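Local coordinates for protein probable transcriptional regulator PhnF (Escherichia coli, PDB 2FA1) that is probably a DNA-binding transcriptional regulator of the GntR/HutC family, encoded in an operon for alkylphosphonate uptake and C-P lyase, and modelled here as its effector-binding domain, at residues 108-113 / 124-129; 61-66 / 147-152. One frame throughout, in Å; residues are numbered along the deposited sequence.

Interaction 1: residues 108-113 / 124-129; sequences RRAQAK and SPLLCV
Two antiparallel strands of the UTRA-domain sheet pair here: strand 98-109, the outermost on its side within the chain, runs out beside the start of strand 125-135. Arg108 and Leu126 form a hydrogen-bonded pair. Leu126 N donates a hydrogen bond to Arg108 O at 2.7 Å, nearly along the C=O axis, while Arg108 N returns a bond to Leu126 O at 3.0 Å, in the carbonyl plane. The next bond, from Ala110 N to Ser124 O at 2.7 Å, is straight at the hydrogen, but the donor stands above the carbonyl plane. Between these bonds Arg109 faces Pro125 as a non-hydrogen-bonded pair, and Pro125 CA sends a CA-H...O contact to Arg108 O.

On the face carrying Arg108 and Leu126, the methyl of Ala110 rests against Leu126 CD1 at 3.8 Å. Ile120 and helix 113-118 close round this apolar pair. On the other face Arg109 and Pro125 pack against Pro125 and Arg109 of the second subunit, which brings this edge into the dimer interface.

The side chain of Arg108 starts with CG in the crowded position between N and C (chi1 65°), then runs extended to NE. Its guanidinium is held by a salt bridge from NH1 to Glu114, on the helix that follows the strand. Cys128 SG, anti to its own backbone N (chi1 170°), lies oblique to the guanidinium; Arg108 NH2 and Cys128 SG are 3.8 Å apart.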
loop_
_atom_site.group_PDB
_atom_site.type_symbol
_atom_site.label_atom_id
_atom_site.label_comp_id
_atom_site.label_asym_id
_atom_site.label_seq_id
_atom_site.Cartn_x
_atom_site.Cartn_y
_atom_site.Cartn_z
ATOM N N ARG A 108 -5.976 9.350 1.942
ATOM C CA ARG A 108 -6.737 10.483 2.476
ATOM C C ARG A 108 -7.388 11.295 1.407
ATOM O O ARG A 108 -7.299 10.972 0.229
ATOM C CB ARG A 108 -5.840 11.291 3.371
ATOM C CG ARG A 108 -4.679 11.952 2.619
ATOM C CD ARG A 108 -4.204 13.080 3.533
ATOM N NE ARG A 108 -3.042 13.827 3.009
ATOM C CZ ARG A 108 -1.778 13.423 3.093
ATOM N NH1 ARG A 108 -0.777 14.179 2.639
ATOM N NH2 ARG A 108 -1.507 12.259 3.629
ATOM N N ARG A 109 -8.195 12.261 1.838
ATOM C CA ARG A 109 -9.017 13.017 0.884
ATOM C C ARG A 109 -8.287 14.312 0.672
ATOM O O ARG A 109 -7.944 14.977 1.637
ATOM C CB ARG A 109 -10.481 13.176 1.395
ATOM C CG ARG A 109 -11.334 11.901 1.046
ATOM C CD ARG A 109 -12.791 11.990 1.421
ATOM N NE ARG A 109 -12.975 11.927 2.862
ATOM C CZ ARG A 109 -14.167 11.926 3.483
ATOM N NH1 ARG A 109 -15.286 11.995 2.779
ATOM N NH2 ARG A 109 -14.238 11.835 4.819
ATOM N N ALA A 110 -8.015 14.668 -0.592
ATOM C CA ALA A 110 -7.153 15.815 -0.908
ATOM C C ALA A 110 -7.802 17.118 -0.520
ATOM O O ALA A 110 -8.982 17.292 -0.734
ATOM C CB ALA A 110 -6.891 15.874 -2.406
ATOM N N GLN A 111 -6.972 18.000 0.047
ATOM C CA GLN A 111 -7.362 19.366 0.319
ATOM C C GLN A 111 -6.237 20.381 0.044
ATOM O O GLN A 111 -4.998 20.047 0.023
ATOM C CB GLN A 111 -7.956 19.493 1.735
ATOM C CG GLN A 111 -9.310 18.744 1.915
ATOM C CD GLN A 111 -9.856 18.988 3.320
ATOM O OE1 GLN A 111 -9.364 18.409 4.268
ATOM N NE2 GLN A 111 -10.873 19.834 3.437
ATOM N N ALA A 112 -6.682 21.616 -0.207
ATOM C CA ALA A 112 -5.774 22.780 -0.262
ATOM C C ALA A 112 -4.631 22.549 -1.252
ATOM O O ALA A 112 -4.862 22.348 -2.465
ATOM C CB ALA A 112 -5.204 23.073 1.169
ATOM N N LYS A 113 -3.399 22.565 -0.768
ATOM C CA LYS A 113 -2.298 22.567 -1.736
ATOM C C LYS A 113 -2.150 21.220 -2.442
ATOM O O LYS A 113 -1.667 21.221 -3.571
ATOM C CB LYS A 113 -0.961 22.950 -1.116
ATOM C CG LYS A 113 -0.218 21.868 -0.279
ATOM C CD LYS A 113 -1.008 21.098 0.843
ATOM C CE LYS A 113 -1.175 21.894 2.164
ATOM N NZ LYS A 113 -1.747 23.263 1.957
ATOM N N SER A 124 -10.906 14.696 -3.164
ATOM C CA SER A 124 -10.592 13.576 -4.075
ATOM C C SER A 124 -9.659 12.590 -3.356
ATOM O O SER A 124 -8.697 13.080 -2.707
ATOM C CB SER A 124 -9.815 14.085 -5.294
ATOM O OG SER A 124 -10.653 14.802 -6.095
ATOM N N PRO A 125 -10.004 11.272 -3.264
ATOM C CA PRO A 125 -9.067 10.325 -2.590
ATOM C C PRO A 125 -7.659 10.147 -3.212
ATOM O O PRO A 125 -7.521 9.870 -4.445
ATOM C CB PRO A 125 -9.838 8.988 -2.615
ATOM C CG PRO A 125 -11.217 9.403 -2.588
ATOM C CD PRO A 125 -11.265 10.572 -3.565
ATOM N N LEU A 126 -6.651 10.226 -2.326
ATOM C CA LEU A 126 -5.239 10.077 -2.723
ATOM C C LEU A 126 -4.615 8.917 -1.977
ATOM O O LEU A 126 -4.994 8.715 -0.798
ATOM C CB LEU A 126 -4.411 11.303 -2.391
ATOM C CG LEU A 126 -4.793 12.695 -2.841
ATOM C CD1 LEU A 126 -3.834 13.697 -2.156
ATOM C CD2 LEU A 126 -4.692 12.672 -4.331
ATOM N N LEU A 127 -3.672 8.202 -2.611
ATOM C CA LEU A 127 -2.827 7.227 -1.899
ATOM C C LEU A 127 -1.569 7.990 -1.554
ATOM O O LEU A 127 -1.006 8.737 -2.425
ATOM C CB LEU A 127 -2.446 6.054 -2.796
ATOM C CG LEU A 127 -3.489 4.935 -2.875
ATOM C CD1 LEU A 127 -3.453 4.031 -4.184
ATOM C CD2 LEU A 127 -3.423 4.132 -1.580
ATOM N N CYS A 128 -1.108 7.873 -0.303
ATOM C CA CYS A 128 0.089 8.552 0.096
ATOM C C CYS A 128 1.123 7.488 0.487
ATOM O O CYS A 128 0.817 6.639 1.353
ATOM C CB CYS A 128 -0.204 9.457 1.239
ATOM S SG CYS A 128 1.300 10.190 2.050
ATOM N N VAL A 129 2.290 7.474 -0.189
ATOM C CA VAL A 129 3.294 6.412 0.061
ATOM C C VAL A 129 4.545 7.154 0.528
ATOM O O VAL A 129 5.085 8.045 -0.191
ATOM C CB VAL A 129 3.617 5.519 -1.154
ATOM C CG1 VAL A 129 4.673 4.521 -0.777
ATOM C CG2 VAL A 129 2.370 4.764 -1.609
#

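Interaction 2: residues 61-66 / 147-152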
loop_
_atom_site.group_PDB
_atom_site.type_symbol
_atom_site.label_atom_id
_atom_site.label_comp_id
_atom_site.label_asym_id
_atom_site.label_seq_id
_atom_site.Cartn_x
_atom_site.Cartn_y
_atom_site.Cartn_z
ATOM N N ALA A 61 -2.418 15.265 -14.275
ATOM C CA ALA A 61 -1.441 14.916 -13.207
ATOM C C ALA A 61 -1.874 13.636 -12.482
ATOM O O ALA A 61 -3.022 13.552 -11.991
ATOM C CB ALA A 61 -1.428 16.082 -12.131
ATOM N N LEU A 62 -0.942 12.722 -12.312
ATOM C CA LEU A 62 -1.274 11.445 -11.684
ATOM C C LEU A 62 -0.566 11.209 -10.376
ATOM O O LEU A 62 -1.130 10.640 -9.450
ATOM C CB LEU A 62 -0.870 10.323 -12.628
ATOM C CG LEU A 62 -1.691 10.216 -13.907
ATOM C CD1 LEU A 62 -1.468 8.839 -14.438
ATOM C CD2 LEU A 62 -3.116 10.515 -13.757
ATOM N N CYS A 63 0.738 11.522 -10.360
ATOM C CA CYS A 63 1.581 11.108 -9.223
ATOM C C CYS A 63 2.587 12.224 -8.932
ATOM O O CYS A 63 3.417 12.546 -9.795
ATOM C CB CYS A 63 2.389 9.831 -9.608
ATOM S SG CYS A 63 3.413 9.413 -8.108
ATOM N N LEU A 64 2.521 12.822 -7.735
ATOM C CA LEU A 64 3.433 13.890 -7.385
ATOM C C LEU A 64 4.344 13.294 -6.294
ATOM O O LEU A 64 3.823 12.646 -5.422
ATOM C CB LEU A 64 2.606 14.949 -6.671
ATOM C CG LEU A 64 3.418 16.070 -6.027
ATOM C CD1 LEU A 64 3.843 16.935 -7.252
ATOM C CD2 LEU A 64 2.516 16.844 -5.029
ATOM N N ILE A 65 5.664 13.506 -6.360
ATOM C CA ILE A 65 6.542 12.993 -5.260
ATOM C C ILE A 65 7.462 14.134 -4.826
ATOM O O ILE A 65 8.060 14.804 -5.679
ATOM C CB ILE A 65 7.399 11.846 -5.780
ATOM C CG1 ILE A 65 6.535 10.754 -6.463
ATOM C CG2 ILE A 65 8.247 11.168 -4.631
ATOM C CD1 ILE A 65 7.307 9.538 -7.014
ATOM N N ASP A 66 7.591 14.303 -3.508
ATOM C CA ASP A 66 8.548 15.216 -2.910
ATOM C C ASP A 66 9.679 14.371 -2.400
ATOM O O ASP A 66 9.408 13.461 -1.623
ATOM C CB ASP A 66 7.877 16.024 -1.821
ATOM C CG ASP A 66 7.012 17.136 -2.434
ATOM O OD1 ASP A 66 7.541 18.060 -3.056
ATOM O OD2 ASP A 66 5.783 17.051 -2.313
ATOM N N SER A 147 5.003 10.348 -1.775
ATOM C CA SER A 147 4.305 10.259 -3.062
ATOM C C SER A 147 2.833 10.493 -2.792
ATOM O O SER A 147 2.263 9.908 -1.850
ATOM C CB SER A 147 4.454 8.798 -3.542
ATOM O OG SER A 147 3.903 8.643 -4.799
ATOM N N LEU A 148 2.168 11.266 -3.645
ATOM C CA LEU A 148 0.700 11.439 -3.534
ATOM C C LEU A 148 0.172 11.123 -4.931
ATOM O O LEU A 148 0.643 11.683 -5.921
ATOM C CB LEU A 148 0.317 12.908 -3.201
ATOM C CG LEU A 148 0.860 13.412 -1.871
ATOM C CD1 LEU A 148 0.453 14.855 -1.890
ATOM C CD2 LEU A 148 0.155 12.643 -0.855
ATOM N N THR A 149 -0.668 10.072 -5.005
ATOM C CA THR A 149 -1.177 9.567 -6.262
ATOM C C THR A 149 -2.672 9.503 -6.284
ATOM O O THR A 149 -3.299 8.998 -5.387
ATOM C CB THR A 149 -0.780 8.119 -6.548
ATOM O OG1 THR A 149 -1.067 7.283 -5.389
ATOM C CG2 THR A 149 0.668 7.937 -6.918
ATOM N N ARG A 150 -3.249 9.951 -7.387
ATOM C CA ARG A 150 -4.708 9.933 -7.494
ATOM C C ARG A 150 -5.171 8.469 -7.426
ATOM O O ARG A 150 -4.798 7.604 -8.241
ATOM C CB ARG A 150 -5.075 10.476 -8.930
ATOM C CG ARG A 150 -5.076 12.037 -8.972
ATOM C CD ARG A 150 -5.571 12.444 -10.406
ATOM N NE ARG A 150 -6.972 12.018 -10.655
ATOM C CZ ARG A 150 -7.766 12.612 -11.560
ATOM N NH1 ARG A 150 -7.405 13.728 -12.206
ATOM N NH2 ARG A 150 -9.042 12.184 -11.720
ATOM N N ALA A 151 -5.965 8.175 -6.400
ATOM C CA ALA A 151 -6.358 6.808 -6.226
ATOM C C ALA A 151 -7.377 6.348 -7.255
ATOM O O ALA A 151 -7.568 5.129 -7.419
ATOM C CB ALA A 151 -6.904 6.635 -4.824
ATOM N N ASP A 152 -8.020 7.303 -7.961
ATOM C CA ASP A 152 -8.861 6.875 -9.058
ATOM C C ASP A 152 -8.118 6.420 -10.323
ATOM O O ASP A 152 -8.791 5.935 -11.263
ATOM C CB ASP A 152 -9.955 7.914 -9.364
ATOM C CG ASP A 152 -9.414 9.241 -9.849
ATOM O OD1 ASP A 152 -8.221 9.477 -9.673
ATOM O OD2 ASP A 152 -10.184 10.106 -10.363
HETATM O O HOH W 1 -5.012 15.400 -11.986
#
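Arg150, the last residue of its strand, runs on past Ala61 at the near end of the partner segment. Arg150 CB lies 4.0 Å from Leu62 O, and CG, anti to the carbonyl carbon, passes Ala61 O. Arg150 CD then comes within 3.2 Å of that same Ala61 O. A bend at chi3 (64°) swings the guanidinium round to Asp152, two residues on. Arg150 NE bonds Asp152 OD1 and Arg150 NH2 bonds Asp152 OD2, the latter at 2.7 Å, a side-on, two-nitrogen salt bridge that uses both syn lone pairs and keeps carboxylate and guanidinium nearly coplanar. This grip sets the orientation of the group. At another point of the edge, in plane, NH1 donates a hydrogen bond to a water that also lies in hydrogen-bonding reach of Ala61 O.

From Cys63 to Ile65 the backbones pair regularly: Leu64 and Leu148 exchange two nearly straight bonds, Leu64 N to Leu148 O and Leu148 N to Leu64 O. Arg150 N adds a bond to Leu62 O. Cys63, Ile65, Ser147 and Thr149 share one face. There Cys63 SG, anti to its backbone N, presses on Thr149 CG2 at 3.3 Å and lies 3.4 Å from Ser147 OG, while Ile65 CG1 packs alongside that hydroxyl oxygen. On the opposite face Leu64 CD2 and Leu148 CD1 meet loosely at 4.3 Å, both beneath Leu118 of helix 113-118.

The strand axes run 171° apart in direction. Leu62 and Cys63 both face Arg55 of strand 47-57, a classic beta bulge on the far side of strand 60-69, within the central antiparallel sheet of the UTRA domain.

Overall arrangement
Strand 143-150 lies between the two contacts. It pairs with strand 60-69 in interaction 2 and with strand 125-135 on its other side, where Leu127 N meets Thr149 O and Val129 O meets Ser147 N in probable hydrogen bonds. Interaction 2 is the buried, central pairing, lined by leucines on one face and by Cys63, Ile65, Ser147 and Thr149 on the other, with charged groups at its ends, Arg150 with Asp152 and Asp66 with Arg52. Interaction 1 sits at the sheet margin, partly buried, and brings arginines and a proline against the second subunit. Leu148 CD2 joins them, touching both Cys128 CB and Arg108 NH1, and helix 113-118 covers both contacts on the face of Leu126 and Leu148.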